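Long-range contacts in surface protein R28 (Streptococcus pyogenes, PDB 6S5Z), which is a cell-wall-anchored streptococcal surface protein, here represented by one immunoglobulin-like Rib domain, a module implicated in infection: residues 7-12 against 35-40; 16-21 against 50-55; 41-46 against 63-68; 59-64 against 71-76. One frame throughout, in Å; residues are numbered along the deposited sequence.

Contact 1. Residues 7-12 against 35-40. With NA (sodium ion), chain C.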
loop_
_atom_site.group_PDB
_atom_site.type_symbol
_atom_site.label_atom_id
_atom_site.label_comp_id
_atom_site.label_asym_id
_atom_site.label_seq_id
_atom_site.Cartn_x
_atom_site.Cartn_y
_atom_site.Cartn_z
ATOM N N ILE A 7 9.992 -12.103 3.714
ATOM C CA ILE A 7 11.388 -11.828 4.047
ATOM C C ILE A 7 12.194 -11.489 2.796
ATOM O O ILE A 7 13.045 -10.595 2.827
ATOM C CB ILE A 7 11.998 -13.015 4.817
ATOM C CG1 ILE A 7 11.211 -13.277 6.095
ATOM C CG2 ILE A 7 13.433 -12.726 5.186
ATOM C CD1 ILE A 7 11.213 -12.104 7.045
ATOM N N LYS A 8 11.927 -12.166 1.671
ATOM C CA LYS A 8 12.727 -11.930 0.468
ATOM C C LYS A 8 12.496 -10.536 -0.094
ATOM O O LYS A 8 13.433 -9.904 -0.605
ATOM C CB LYS A 8 12.417 -12.948 -0.633
ATOM C CG LYS A 8 12.745 -14.381 -0.356
ATOM C CD LYS A 8 12.166 -15.245 -1.468
ATOM C CE LYS A 8 12.729 -16.651 -1.410
ATOM N NZ LYS A 8 12.179 -17.508 -2.479
ATOM N N TYR A 9 11.261 -10.055 -0.033
ATOM C CA TYR A 9 10.853 -8.865 -0.759
ATOM C C TYR A 9 10.718 -7.678 0.187
ATOM O O TYR A 9 10.438 -7.833 1.382
ATOM C CB TYR A 9 9.552 -9.122 -1.516
ATOM C CG TYR A 9 9.697 -10.280 -2.490
ATOM C CD1 TYR A 9 10.463 -10.157 -3.653
ATOM C CD2 TYR A 9 9.077 -11.496 -2.243
ATOM C CE1 TYR A 9 10.612 -11.226 -4.536
ATOM C CE2 TYR A 9 9.215 -12.569 -3.127
ATOM C CZ TYR A 9 9.986 -12.427 -4.259
ATOM O OH TYR A 9 10.110 -13.501 -5.119
ATOM N N SER A 10 10.946 -6.481 -0.359
ATOM C CA SER A 10 11.016 -5.249 0.426
ATOM C C SER A 10 10.149 -4.158 -0.192
ATOM O O SER A 10 10.658 -3.221 -0.828
ATOM C CB SER A 10 12.470 -4.790 0.556
ATOM O OG SER A 10 13.245 -5.771 1.231
ATOM N N PRO A 11 8.831 -4.238 -0.022
ATOM C CA PRO A 11 7.964 -3.168 -0.522
ATOM C C PRO A 11 8.225 -1.860 0.212
ATOM O O PRO A 11 8.514 -1.838 1.412
ATOM C CB PRO A 11 6.549 -3.696 -0.255
ATOM C CG PRO A 11 6.720 -4.670 0.858
ATOM C CD PRO A 11 8.079 -5.270 0.711
ATOM N N GLU A 12 8.151 -0.766 -0.538
ATOM C CA GLU A 12 8.380 0.564 -0.001
ATOM C C GLU A 12 7.226 1.451 -0.408
ATOM O O GLU A 12 6.720 1.347 -1.529
ATOM C CB GLU A 12 9.692 1.162 -0.515
ATOM C CG GLU A 12 10.912 0.407 -0.050
ATOM C CD GLU A 12 12.197 0.967 -0.628
ATOM O OE1 GLU A 12 12.700 0.371 -1.604
ATOM O OE2 GLU A 12 12.675 2.016 -0.141
ATOM N N GLU A 35 9.550 -4.556 -8.085
ATOM C CA GLU A 35 10.518 -5.321 -7.314
ATOM C C GLU A 35 9.872 -6.391 -6.441
ATOM O O GLU A 35 10.551 -6.989 -5.595
ATOM C CB GLU A 35 11.354 -4.366 -6.469
ATOM C CG GLU A 35 12.099 -3.378 -7.329
ATOM C CD GLU A 35 12.855 -2.359 -6.526
ATOM O OE1 GLU A 35 12.755 -2.401 -5.278
ATOM O OE2 GLU A 35 13.529 -1.509 -7.147
ATOM N N LEU A 36 8.572 -6.637 -6.622
ATOM C CA LEU A 36 7.785 -7.619 -5.922
ATOM C C LEU A 36 7.187 -8.551 -6.957
ATOM O O LEU A 36 6.947 -8.119 -8.084
ATOM C CB LEU A 36 6.648 -6.944 -5.136
ATOM C CG LEU A 36 7.110 -5.731 -4.315
ATOM C CD1 LEU A 36 5.924 -5.058 -3.641
ATOM C CD2 LEU A 36 8.185 -6.097 -3.291
ATOM N N PRO A 37 6.910 -9.811 -6.618
ATOM C CA PRO A 37 6.291 -10.706 -7.603
ATOM C C PRO A 37 5.054 -10.049 -8.193
ATOM O O PRO A 37 4.303 -9.373 -7.494
ATOM C CB PRO A 37 5.934 -11.949 -6.782
ATOM C CG PRO A 37 6.896 -11.905 -5.614
ATOM C CD PRO A 37 7.034 -10.449 -5.297
ATOM N N SER A 38 4.891 -10.175 -9.508
ATOM C CA SER A 38 3.781 -9.489 -10.157
ATOM C C SER A 38 2.438 -10.144 -9.859
ATOM O O SER A 38 1.406 -9.532 -10.140
ATOM C CB SER A 38 4.026 -9.380 -11.665
ATOM O OG SER A 38 4.155 -10.645 -12.276
ATOM N N ASN A 39 2.418 -11.357 -9.302
ATOM C CA ASN A 39 1.169 -11.941 -8.832
ATOM C C ASN A 39 0.856 -11.604 -7.375
ATOM O O ASN A 39 -0.142 -12.093 -6.846
ATOM C CB ASN A 39 1.207 -13.454 -8.984
ATOM C CG ASN A 39 1.059 -13.892 -10.415
ATOM O OD1 ASN A 39 0.676 -13.101 -11.291
ATOM N ND2 ASN A 39 1.350 -15.161 -10.667
ATOM N N SER A 40 1.654 -10.756 -6.728
ATOM C CA SER A 40 1.240 -10.219 -5.436
ATOM C C SER A 40 -0.061 -9.448 -5.595
ATOM O O SER A 40 -0.310 -8.829 -6.622
ATOM C CB SER A 40 2.319 -9.287 -4.875
ATOM O OG SER A 40 3.583 -9.932 -4.849
HETATM NA NA NA C . 9.469 -7.594 3.698
HETATM O O HOH W 1 11.849 -6.507 -3.148
HETATM O O HOH W 2 11.979 -6.780 3.674
HETATM O O HOH W 3 14.091 -0.674 -3.682
HETATM O O HOH W 4 8.836 -7.835 6.328
HETATM O O HOH W 5 9.118 -5.057 4.326
#
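In this Rib domain, an immunoglobulin-like fold, residues 7-12 run off the end of helix 5-8 and pack at the surface against the loop 35-40 that leads into strand 41-44. The main interaction is CH-pi. Tyr9 and Pro37 meet tip to tip, and Pro37 CD sits 3.5 Å from the centroid of the Tyr9 ring, only 4° off its normal. Pro37 CG leans toward the phenol end, and the opposite face of the ring carries Lys8 CB near its rim. Apolar contacts extend the patch along buried Leu36, which forks between two neighbours: CD2 touches Tyr9 CB, while CD1 reaches Pro11 CB at 3.7 Å, the two side chains crossing at about a right angle. Polar links between the segments run through water. One water accepts from Ser10 N and donates to Glu35 O, lying at the edge of the Tyr9 ring in its plane. Within the loop, the type I turn Pro37-Ser40 is closed by Ser40 N and Ser40 OG, both donating to Pro37 O. Tyr9 has just left helical geometry, and its carbonyl joins Lys6 O and Asp72 OD2 around sodium, with Tyr9 O 2.5 Å from the ion.

Contact 2. Residues 16-21 against 50-55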
loop_
_atom_site.group_PDB
_atom_site.type_symbol
_atom_site.label_atom_id
_atom_site.label_comp_id
_atom_site.label_asym_id
_atom_site.label_seq_id
_atom_site.Cartn_x
_atom_site.Cartn_y
_atom_site.Cartn_z
ATOM N N ARG A 16 1.492 9.628 -2.174
ATOM C CA ARG A 16 0.619 10.156 -3.213
ATOM C C ARG A 16 -0.054 11.452 -2.770
ATOM O O ARG A 16 -0.314 11.672 -1.576
ATOM C CB ARG A 16 -0.460 9.138 -3.599
ATOM C CG ARG A 16 0.030 7.786 -4.054
ATOM C CD ARG A 16 -1.177 6.984 -4.505
ATOM N NE ARG A 16 -1.821 7.608 -5.661
ATOM C CZ ARG A 16 -3.048 7.311 -6.080
ATOM N NH1 ARG A 16 -3.780 6.420 -5.437
ATOM N NH2 ARG A 16 -3.552 7.916 -7.139
ATOM N N THR A 17 -0.339 12.308 -3.756
ATOM C CA THR A 17 -1.147 13.511 -3.577
ATOM C C THR A 17 -2.355 13.425 -4.497
ATOM O O THR A 17 -2.206 13.280 -5.715
ATOM C CB THR A 17 -0.340 14.771 -3.884
ATOM O OG1 THR A 17 0.794 14.811 -3.019
ATOM C CG2 THR A 17 -1.186 16.011 -3.657
ATOM N N VAL A 18 -3.547 13.514 -3.920
ATOM C CA VAL A 18 -4.786 13.336 -4.663
ATOM C C VAL A 18 -5.788 14.404 -4.245
ATOM O O VAL A 18 -5.662 15.036 -3.192
ATOM C CB VAL A 18 -5.409 11.934 -4.451
ATOM C CG1 VAL A 18 -4.402 10.830 -4.751
ATOM C CG2 VAL A 18 -5.988 11.803 -3.026
ATOM N N GLU A 19 -6.817 14.574 -5.069
ATOM C CA GLU A 19 -7.866 15.535 -4.764
ATOM C C GLU A 19 -8.905 14.932 -3.823
ATOM O O GLU A 19 -9.054 13.710 -3.725
ATOM C CB GLU A 19 -8.539 16.003 -6.047
ATOM C CG GLU A 19 -7.686 16.952 -6.882
ATOM C CD GLU A 19 -8.450 17.509 -8.065
ATOM O OE1 GLU A 19 -8.942 16.703 -8.884
ATOM O OE2 GLU A 19 -8.578 18.750 -8.164
ATOM N N GLN A 20 -9.631 15.812 -3.128
ATOM C CA GLN A 20 -10.728 15.371 -2.277
ATOM C C GLN A 20 -11.676 14.490 -3.079
ATOM O O GLN A 20 -11.993 14.798 -4.233
ATOM C CB GLN A 20 -11.487 16.577 -1.728
ATOM C CG GLN A 20 -12.397 16.276 -0.535
ATOM C CD GLN A 20 -12.973 17.559 0.030
ATOM O OE1 GLN A 20 -12.703 18.637 -0.496
ATOM N NE2 GLN A 20 -13.747 17.460 1.115
ATOM N N HIS A 21 -12.103 13.389 -2.463
ATOM C CA HIS A 21 -13.052 12.379 -2.972
ATOM C C HIS A 21 -12.415 11.420 -3.973
ATOM O O HIS A 21 -13.104 10.562 -4.518
ATOM C CB HIS A 21 -14.305 13.020 -3.579
ATOM C CG HIS A 21 -15.013 13.942 -2.638
ATOM N ND1 HIS A 21 -15.510 13.514 -1.429
ATOM C CD2 HIS A 21 -15.320 15.258 -2.728
ATOM C CE1 HIS A 21 -16.090 14.528 -0.811
ATOM N NE2 HIS A 21 -15.983 15.597 -1.573
ATOM N N PRO A 50 -6.903 5.352 3.714
ATOM C CA PRO A 50 -6.951 6.808 3.890
ATOM C C PRO A 50 -8.292 7.357 3.412
ATOM O O PRO A 50 -8.787 6.992 2.345
ATOM C CB PRO A 50 -5.783 7.307 3.034
ATOM C CG PRO A 50 -4.814 6.117 2.980
ATOM C CD PRO A 50 -5.736 4.906 2.926
ATOM N N ASP A 51 -8.882 8.237 4.217
ATOM C CA ASP A 51 -10.197 8.808 3.931
ATOM C C ASP A 51 -10.009 10.083 3.111
ATOM O O ASP A 51 -9.571 11.106 3.635
ATOM C CB ASP A 51 -10.939 9.068 5.245
ATOM C CG ASP A 51 -12.342 9.613 5.049
ATOM O OD1 ASP A 51 -12.794 9.791 3.899
ATOM O OD2 ASP A 51 -13.011 9.845 6.077
ATOM N N THR A 52 -10.348 10.032 1.826
ATOM C CA THR A 52 -10.181 11.202 0.977
ATOM C C THR A 52 -11.374 12.141 1.017
ATOM O O THR A 52 -11.392 13.107 0.248
ATOM C CB THR A 52 -9.939 10.790 -0.476
ATOM O OG1 THR A 52 -11.100 10.094 -0.957
ATOM C CG2 THR A 52 -8.710 9.913 -0.619
ATOM N N SER A 53 -12.369 11.892 1.887
ATOM C CA SER A 53 -13.550 12.756 1.933
ATOM C C SER A 53 -13.254 14.120 2.545
ATOM O O SER A 53 -14.002 15.075 2.308
ATOM C CB SER A 53 -14.678 12.089 2.722
ATOM O OG SER A 53 -14.370 12.000 4.107
ATOM N N THR A 54 -12.180 14.235 3.313
ATOM C CA THR A 54 -11.673 15.505 3.795
ATOM C C THR A 54 -10.235 15.668 3.338
ATOM O O THR A 54 -9.492 14.689 3.235
ATOM C CB THR A 54 -11.706 15.566 5.297
ATOM O OG1 THR A 54 -10.954 14.455 5.795
ATOM C CG2 THR A 54 -13.129 15.475 5.780
ATOM N N SER A 55 -9.842 16.913 3.094
ATOM C CA SER A 55 -8.465 17.194 2.722
ATOM C C SER A 55 -7.580 17.137 3.958
ATOM O O SER A 55 -8.055 17.196 5.094
ATOM C CB SER A 55 -8.359 18.559 2.043
ATOM O OG SER A 55 -8.831 19.583 2.893
#
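Gln20 places CG anti to its backbone N (chi1 -164°) and stays extended beyond it, which carries the amide across to the loop 50-55. There Gln20 NE2 donates to Ser53 O at 2.7 Å in a nearly straight bond, with the acceptor close to the amide plane and NE2 above the carbonyl plane of Ser53. Thr52 turns OG1 into the crowded position between its N and carbonyl carbon (chi1 63°), so that CG2 approaches Val18 CG2 at 4.1 Å, the side chains crossing at about a right angle. Thr52 OG1 itself bonds to Ala22 O. Next to this, His21 N donates to Thr52 O at 2.8 Å, again from above the carbonyl plane, and Gln20 CG packs on one face of the His21 ring. An Asx turn, Ser53 N to Asp51 OD1, braces the loop, and Ser53 OG adds a second bond to that oxygen. The contact thus ties the end of edge strand 16-19, which pairs with strand 71-81, to the loop preceding strand 56-65 in this immunoglobulin-like domain. Since consecutive loop carbonyls receive one backbone and one side-chain N-H, the chemistry implies a mainly polar clasp at the surface, with a single apolar touch.

Contact 3. Residues 41-46 against 63-68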
loop_
_atom_site.group_PDB
_atom_site.type_symbol
_atom_site.label_atom_id
_atom_site.label_comp_id
_atom_site.label_asym_id
_atom_site.label_seq_id
_atom_site.Cartn_x
_atom_site.Cartn_y
_atom_site.Cartn_z
ATOM N N THR A 41 -0.880 -9.436 -4.547
ATOM C CA THR A 41 -2.075 -8.610 -4.561
ATOM C C THR A 41 -1.965 -7.565 -3.458
ATOM O O THR A 41 -1.280 -7.774 -2.461
ATOM C CB THR A 41 -3.366 -9.457 -4.412
ATOM O OG1 THR A 41 -3.416 -10.084 -3.124
ATOM C CG2 THR A 41 -3.433 -10.538 -5.494
ATOM N N TYR A 42 -2.634 -6.428 -3.652
ATOM C CA TYR A 42 -2.523 -5.280 -2.756
ATOM C C TYR A 42 -3.915 -4.871 -2.311
ATOM O O TYR A 42 -4.827 -4.784 -3.138
ATOM C CB TYR A 42 -1.837 -4.102 -3.462
ATOM C CG TYR A 42 -0.463 -4.444 -4.020
ATOM C CD1 TYR A 42 -0.316 -5.109 -5.246
ATOM C CD2 TYR A 42 0.690 -4.120 -3.317
ATOM C CE1 TYR A 42 0.956 -5.423 -5.746
ATOM C CE2 TYR A 42 1.941 -4.429 -3.808
ATOM C CZ TYR A 42 2.074 -5.071 -5.018
ATOM O OH TYR A 42 3.348 -5.358 -5.474
ATOM N N ASN A 43 -4.074 -4.614 -1.014
ATOM C CA ASN A 43 -5.351 -4.137 -0.503
ATOM C C ASN A 43 -5.079 -3.267 0.704
ATOM O O ASN A 43 -4.025 -3.365 1.331
ATOM C CB ASN A 43 -6.289 -5.280 -0.118
ATOM C CG ASN A 43 -5.732 -6.136 0.997
ATOM O OD1 ASN A 43 -5.014 -7.096 0.744
ATOM N ND2 ASN A 43 -6.057 -5.789 2.247
ATOM N N TRP A 44 -6.046 -2.415 1.025
ATOM C CA TRP A 44 -5.948 -1.626 2.241
ATOM C C TRP A 44 -6.218 -2.496 3.455
ATOM O O TRP A 44 -7.177 -3.274 3.481
ATOM C CB TRP A 44 -6.937 -0.450 2.211
ATOM C CG TRP A 44 -6.626 0.552 1.157
ATOM C CD1 TRP A 44 -7.315 0.782 0.004
ATOM C CD2 TRP A 44 -5.506 1.447 1.143
ATOM N NE1 TRP A 44 -6.695 1.774 -0.727
ATOM C CE2 TRP A 44 -5.586 2.197 -0.047
ATOM C CE3 TRP A 44 -4.446 1.685 2.026
ATOM C CZ2 TRP A 44 -4.642 3.173 -0.379
ATOM C CZ3 TRP A 44 -3.521 2.650 1.702
ATOM C CH2 TRP A 44 -3.620 3.381 0.507
ATOM N N LYS A 45 -5.383 -2.341 4.478
ATOM C CA LYS A 45 -5.681 -2.977 5.753
ATOM C C LYS A 45 -7.025 -2.487 6.273
ATOM O O LYS A 45 -7.356 -1.309 6.157
ATOM C CB LYS A 45 -4.591 -2.658 6.782
ATOM C CG LYS A 45 -4.814 -3.295 8.153
ATOM C CD LYS A 45 -3.590 -3.088 9.029
ATOM C CE LYS A 45 -2.450 -3.924 8.524
ATOM N NZ LYS A 45 -2.707 -5.346 8.745
ATOM N N ASN A 46 -7.801 -3.401 6.835
ATOM C CA ASN A 46 -9.069 -3.029 7.454
ATOM C C ASN A 46 -8.848 -1.905 8.453
ATOM O O ASN A 46 -7.989 -2.008 9.332
ATOM C CB ASN A 46 -9.674 -4.240 8.156
ATOM C CG ASN A 46 -10.183 -5.276 7.187
ATOM O OD1 ASN A 46 -10.391 -4.990 6.016
ATOM N ND2 ASN A 46 -10.355 -6.504 7.666
ATOM N N GLU A 63 -1.576 -3.793 2.724
ATOM C CA GLU A 63 -1.169 -5.182 2.849
ATOM C C GLU A 63 -0.698 -5.685 1.492
ATOM O O GLU A 63 -1.443 -5.613 0.506
ATOM C CB GLU A 63 -2.316 -6.057 3.338
ATOM C CG GLU A 63 -2.865 -5.649 4.666
ATOM C CD GLU A 63 -4.031 -6.547 5.080
ATOM O OE1 GLU A 63 -4.499 -7.367 4.252
ATOM O OE2 GLU A 63 -4.468 -6.426 6.237
ATOM N N VAL A 64 0.520 -6.211 1.448
ATOM C CA VAL A 64 1.061 -6.838 0.244
ATOM C C VAL A 64 0.981 -8.348 0.440
ATOM O O VAL A 64 1.644 -8.900 1.324
ATOM C CB VAL A 64 2.501 -6.381 -0.037
ATOM C CG1 VAL A 64 3.012 -6.980 -1.342
ATOM C CG2 VAL A 64 2.531 -4.901 -0.150
ATOM N N HIS A 65 0.151 -9.023 -0.355
ATOM C CA HIS A 65 -0.089 -10.460 -0.210
ATOM C C HIS A 65 0.764 -11.195 -1.236
ATOM O O HIS A 65 0.510 -11.101 -2.435
ATOM C CB HIS A 65 -1.570 -10.793 -0.412
ATOM C CG HIS A 65 -2.454 -10.345 0.710
ATOM N ND1 HIS A 65 -2.962 -11.216 1.650
ATOM C CD2 HIS A 65 -2.899 -9.115 1.058
ATOM C CE1 HIS A 65 -3.689 -10.542 2.525
ATOM N NE2 HIS A 65 -3.672 -9.266 2.184
ATOM N N TYR A 66 1.714 -11.972 -0.766
ATOM C CA TYR A 66 2.656 -12.633 -1.648
ATOM C C TYR A 66 2.128 -13.995 -2.061
ATOM O O TYR A 66 1.218 -14.540 -1.424
ATOM C CB TYR A 66 3.997 -12.791 -0.951
ATOM C CG TYR A 66 4.656 -11.495 -0.616
ATOM C CD1 TYR A 66 5.165 -10.690 -1.614
ATOM C CD2 TYR A 66 4.791 -11.079 0.706
ATOM C CE1 TYR A 66 5.783 -9.507 -1.316
ATOM C CE2 TYR A 66 5.416 -9.894 1.010
ATOM C CZ TYR A 66 5.901 -9.112 -0.005
ATOM O OH TYR A 66 6.522 -7.928 0.288
ATOM N N PRO A 67 2.673 -14.574 -3.133
ATOM C CA PRO A 67 2.169 -15.879 -3.592
ATOM C C PRO A 67 2.316 -17.007 -2.591
ATOM O O PRO A 67 1.539 -17.963 -2.666
ATOM C CB PRO A 67 3.007 -16.160 -4.852
ATOM C CG PRO A 67 3.423 -14.805 -5.326
ATOM C CD PRO A 67 3.671 -14.014 -4.064
ATOM N N ASP A 68 3.241 -16.936 -1.640
ATOM C CA ASP A 68 3.381 -18.040 -0.699
ATOM C C ASP A 68 2.482 -17.867 0.505
ATOM O O ASP A 68 2.564 -18.659 1.449
ATOM C CB ASP A 68 4.842 -18.213 -0.254
ATOM C CG ASP A 68 5.322 -17.111 0.672
ATOM O OD1 ASP A 68 4.607 -16.111 0.862
ATOM O OD2 ASP A 68 6.442 -17.239 1.210
HETATM O O HOH W 6 -6.948 -6.240 7.101
#
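The Asn43 amide is turned nearly perpendicular (83°) to the Glu63 carboxylate, so Asn43 ND2 comes down on Glu63 OE1 from above the carboxylate at 3.0 Å while OE1 remains in the plane of the amide. The same ND2 also donates to Trp44 O. Glu63 is extended beyond CG, and His65 NE2 donates to the anti lone pair of Glu63 OE1 at 2.9 Å, with OE1 close to the imidazole plane (15° off). Two donors therefore grip one oxygen. Lys45 crosses Glu63 at about a right angle; bends at chi3 and chi4 bring NZ back to Glu63 OE2, again on the anti lone pair, in a 3.2 Å salt bridge, and NZ has a second partner in Asp73. A water links OE2 to Asn46 N. These groups would probably keep Glu63 ionised. Beneath them, strands 41-44 and 56-65 form an antiparallel hairpin of the immunoglobulin-like sheet, with Thr41-His65 and Asn43-Glu63 as hydrogen-bonded pairs. His65 N points nearly along the carbonyl of Thr41, 2.8 Å from Thr41 O. On the other face, Val64 runs alongside the Tyr42 ring, and Tyr42 CE2 meets both Val64 methyls, CG1 at 3.7 Å.

Contact 4. Residues 59-64 against 71-76. With NA (sodium ion), chain C.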
loop_
_atom_site.group_PDB
_atom_site.type_symbol
_atom_site.label_atom_id
_atom_site.label_comp_id
_atom_site.label_asym_id
_atom_site.label_seq_id
_atom_site.Cartn_x
_atom_site.Cartn_y
_atom_site.Cartn_z
ATOM N N ASP A 59 -2.896 8.945 6.692
ATOM C CA ASP A 59 -2.048 7.778 6.760
ATOM C C ASP A 59 -2.903 6.575 6.414
ATOM O O ASP A 59 -4.132 6.597 6.553
ATOM C CB ASP A 59 -1.441 7.585 8.158
ATOM C CG ASP A 59 -0.392 8.633 8.510
ATOM O OD1 ASP A 59 0.537 8.854 7.712
ATOM O OD2 ASP A 59 -0.495 9.229 9.603
ATOM N N GLY A 60 -2.230 5.517 5.978
ATOM C CA GLY A 60 -2.912 4.279 5.662
ATOM C C GLY A 60 -1.910 3.150 5.737
ATOM O O GLY A 60 -0.709 3.370 5.908
ATOM N N ILE A 61 -2.422 1.929 5.625
ATOM C CA ILE A 61 -1.590 0.731 5.633
ATOM C C ILE A 61 -1.983 -0.148 4.458
ATOM O O ILE A 61 -3.163 -0.480 4.285
ATOM C CB ILE A 61 -1.705 -0.031 6.960
ATOM C CG1 ILE A 61 -1.304 0.901 8.116
ATOM C CG2 ILE A 61 -0.822 -1.268 6.936
ATOM C CD1 ILE A 61 -1.631 0.355 9.477
ATOM N N VAL A 62 -0.999 -0.491 3.633
ATOM C CA VAL A 62 -1.182 -1.411 2.526
ATOM C C VAL A 62 -0.739 -2.790 2.980
ATOM O O VAL A 62 0.337 -2.940 3.581
ATOM C CB VAL A 62 -0.383 -0.955 1.296
ATOM C CG1 VAL A 62 -0.486 -1.993 0.155
ATOM C CG2 VAL A 62 -0.858 0.409 0.838
ATOM N N GLU A 63 -1.576 -3.793 2.724
ATOM C CA GLU A 63 -1.169 -5.182 2.849
ATOM C C GLU A 63 -0.698 -5.685 1.492
ATOM O O GLU A 63 -1.443 -5.613 0.506
ATOM C CB GLU A 63 -2.316 -6.057 3.338
ATOM C CG GLU A 63 -2.865 -5.649 4.666
ATOM C CD GLU A 63 -4.031 -6.547 5.080
ATOM O OE1 GLU A 63 -4.499 -7.367 4.252
ATOM O OE2 GLU A 63 -4.468 -6.426 6.237
ATOM N N VAL A 64 0.520 -6.211 1.448
ATOM C CA VAL A 64 1.061 -6.838 0.244
ATOM C C VAL A 64 0.981 -8.348 0.440
ATOM O O VAL A 64 1.644 -8.900 1.324
ATOM C CB VAL A 64 2.501 -6.381 -0.037
ATOM C CG1 VAL A 64 3.012 -6.980 -1.342
ATOM C CG2 VAL A 64 2.531 -4.901 -0.150
ATOM N N VAL A 71 2.459 -12.035 4.118
ATOM C CA VAL A 71 1.902 -10.702 3.933
ATOM C C VAL A 71 2.829 -9.689 4.579
ATOM O O VAL A 71 3.269 -9.873 5.715
ATOM C CB VAL A 71 0.481 -10.600 4.550
ATOM C CG1 VAL A 71 -0.110 -9.216 4.322
ATOM C CG2 VAL A 71 -0.451 -11.667 3.960
ATOM N N ASP A 72 3.076 -8.593 3.875
ATOM C CA ASP A 72 3.800 -7.449 4.408
ATOM C C ASP A 72 2.813 -6.314 4.624
ATOM O O ASP A 72 1.913 -6.109 3.806
ATOM C CB ASP A 72 4.906 -6.979 3.447
ATOM C CG ASP A 72 6.278 -7.510 3.805
ATOM O OD1 ASP A 72 6.565 -7.647 5.017
ATOM O OD2 ASP A 72 7.096 -7.734 2.871
ATOM N N ASP A 73 2.956 -5.610 5.746
ATOM C CA ASP A 73 2.222 -4.378 6.009
ATOM C C ASP A 73 3.124 -3.184 5.700
ATOM O O ASP A 73 4.280 -3.146 6.132
ATOM C CB ASP A 73 1.755 -4.312 7.463
ATOM C CG ASP A 73 0.654 -5.304 7.768
ATOM O OD1 ASP A 73 -0.025 -5.775 6.830
ATOM O OD2 ASP A 73 0.462 -5.616 8.960
ATOM N N VAL A 74 2.596 -2.215 4.962
ATOM C CA VAL A 74 3.371 -1.058 4.532
ATOM C C VAL A 74 2.623 0.211 4.915
ATOM O O VAL A 74 1.521 0.456 4.417
ATOM C CB VAL A 74 3.647 -1.089 3.018
ATOM C CG1 VAL A 74 4.441 0.136 2.635
ATOM C CG2 VAL A 74 4.393 -2.369 2.639
ATOM N N ASN A 75 3.221 1.011 5.800
ATOM C CA ASN A 75 2.656 2.303 6.166
ATOM C C ASN A 75 2.862 3.309 5.043
ATOM O O ASN A 75 3.977 3.463 4.531
ATOM C CB ASN A 75 3.304 2.823 7.451
ATOM C CG ASN A 75 3.024 1.931 8.637
ATOM O OD1 ASN A 75 1.969 1.298 8.716
ATOM N ND2 ASN A 75 3.978 1.848 9.552
ATOM N N VAL A 76 1.794 4.010 4.676
ATOM C CA VAL A 76 1.816 4.961 3.568
ATOM C C VAL A 76 1.156 6.261 3.993
ATOM O O VAL A 76 0.457 6.340 5.001
ATOM C CB VAL A 76 1.130 4.423 2.296
ATOM C CG1 VAL A 76 1.697 3.076 1.872
ATOM C CG2 VAL A 76 -0.391 4.318 2.533
HETATM NA NA NA C . 9.469 -7.594 3.698
HETATM O O HOH W 7 1.651 6.214 7.672
HETATM O O HOH W 4 8.836 -7.835 6.328
HETATM O O HOH W 2 11.979 -6.780 3.674
HETATM O O HOH W 5 9.118 -5.057 4.326
#
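Three flat groups, the carboxylates of Glu63 and Asp73 and the amide of Asn75, stand on one face of the hairpin. Glu63 and Asp73 lie side by side with their carboxylate planes 24° apart; Asp73 OD1 packs against Glu63 CG, and the like charges, 4.5 Å between Glu63 OE2 and Asp73 OD1, are probably eased by Lys45, which bridges to both. Asn75 runs alongside Ile61 in the same direction, its OD1 3.4 Å from Ile61 CG1.

The face of Val62, Val64, Val74 and Val76 is buried and largely apolar, with the Asp72 carboxylate at its end. Val62 and Val76 cross at about a right angle, Val62 CG2 to Val76 CG1 being 3.8 Å, and Val64 CG2 approaches Val74 CG2. Val76 turns CG2 into the crowded position between its N and carbonyl carbon, and this methyl rests on Gly60, 3.5 Å from Gly60 O. Trp44 adds to this layer from strand 41-44.

Between the faces, Gly60-Val76, Val62-Val74 and Val64-Asp72 are hydrogen-bonded pairs; Val64 N to Asp72 O, at 2.7 Å, is nearly straight. At the hairpin's far end a water joins Asp59 OD1 to Val76 O.

Asp72 is buried with its chi1 at -98°, away from the usual staggered positions, and sends OD2 to the sodium at 2.5 Å. Tyr66 OH also bonds OD2, while OD1 accepts a hydrogen bond from a sodium-bound water. An antiparallel hairpin at the centre of an immunoglobulin-like sheet thus supplies the carboxylate of the sodium site, which Lys6 O, Tyr9 O and three waters complete.

How the contacts relate
Contacts 1, 2 and 3 lie at the surface, whereas contact 4 is partly buried near the centre of the chain. Contacts 3 and 4 share Glu63 and Val64 and join strand 56-65 to its two neighbours in the sheet, both by regular backbone pairing, but charged side chains dominate contact 3 and valines the inner face of contact 4. Contacts 1 and 2 join loops to the ends of a helix and an edge strand on opposite sides of the chain's centre, about 26 Å apart between centres: contact 1 is mainly aromatic and apolar, contact 2 mainly polar. Contacts 1 and 4 meet at the sodium ion, and Tyr66 of contact 3 touches both.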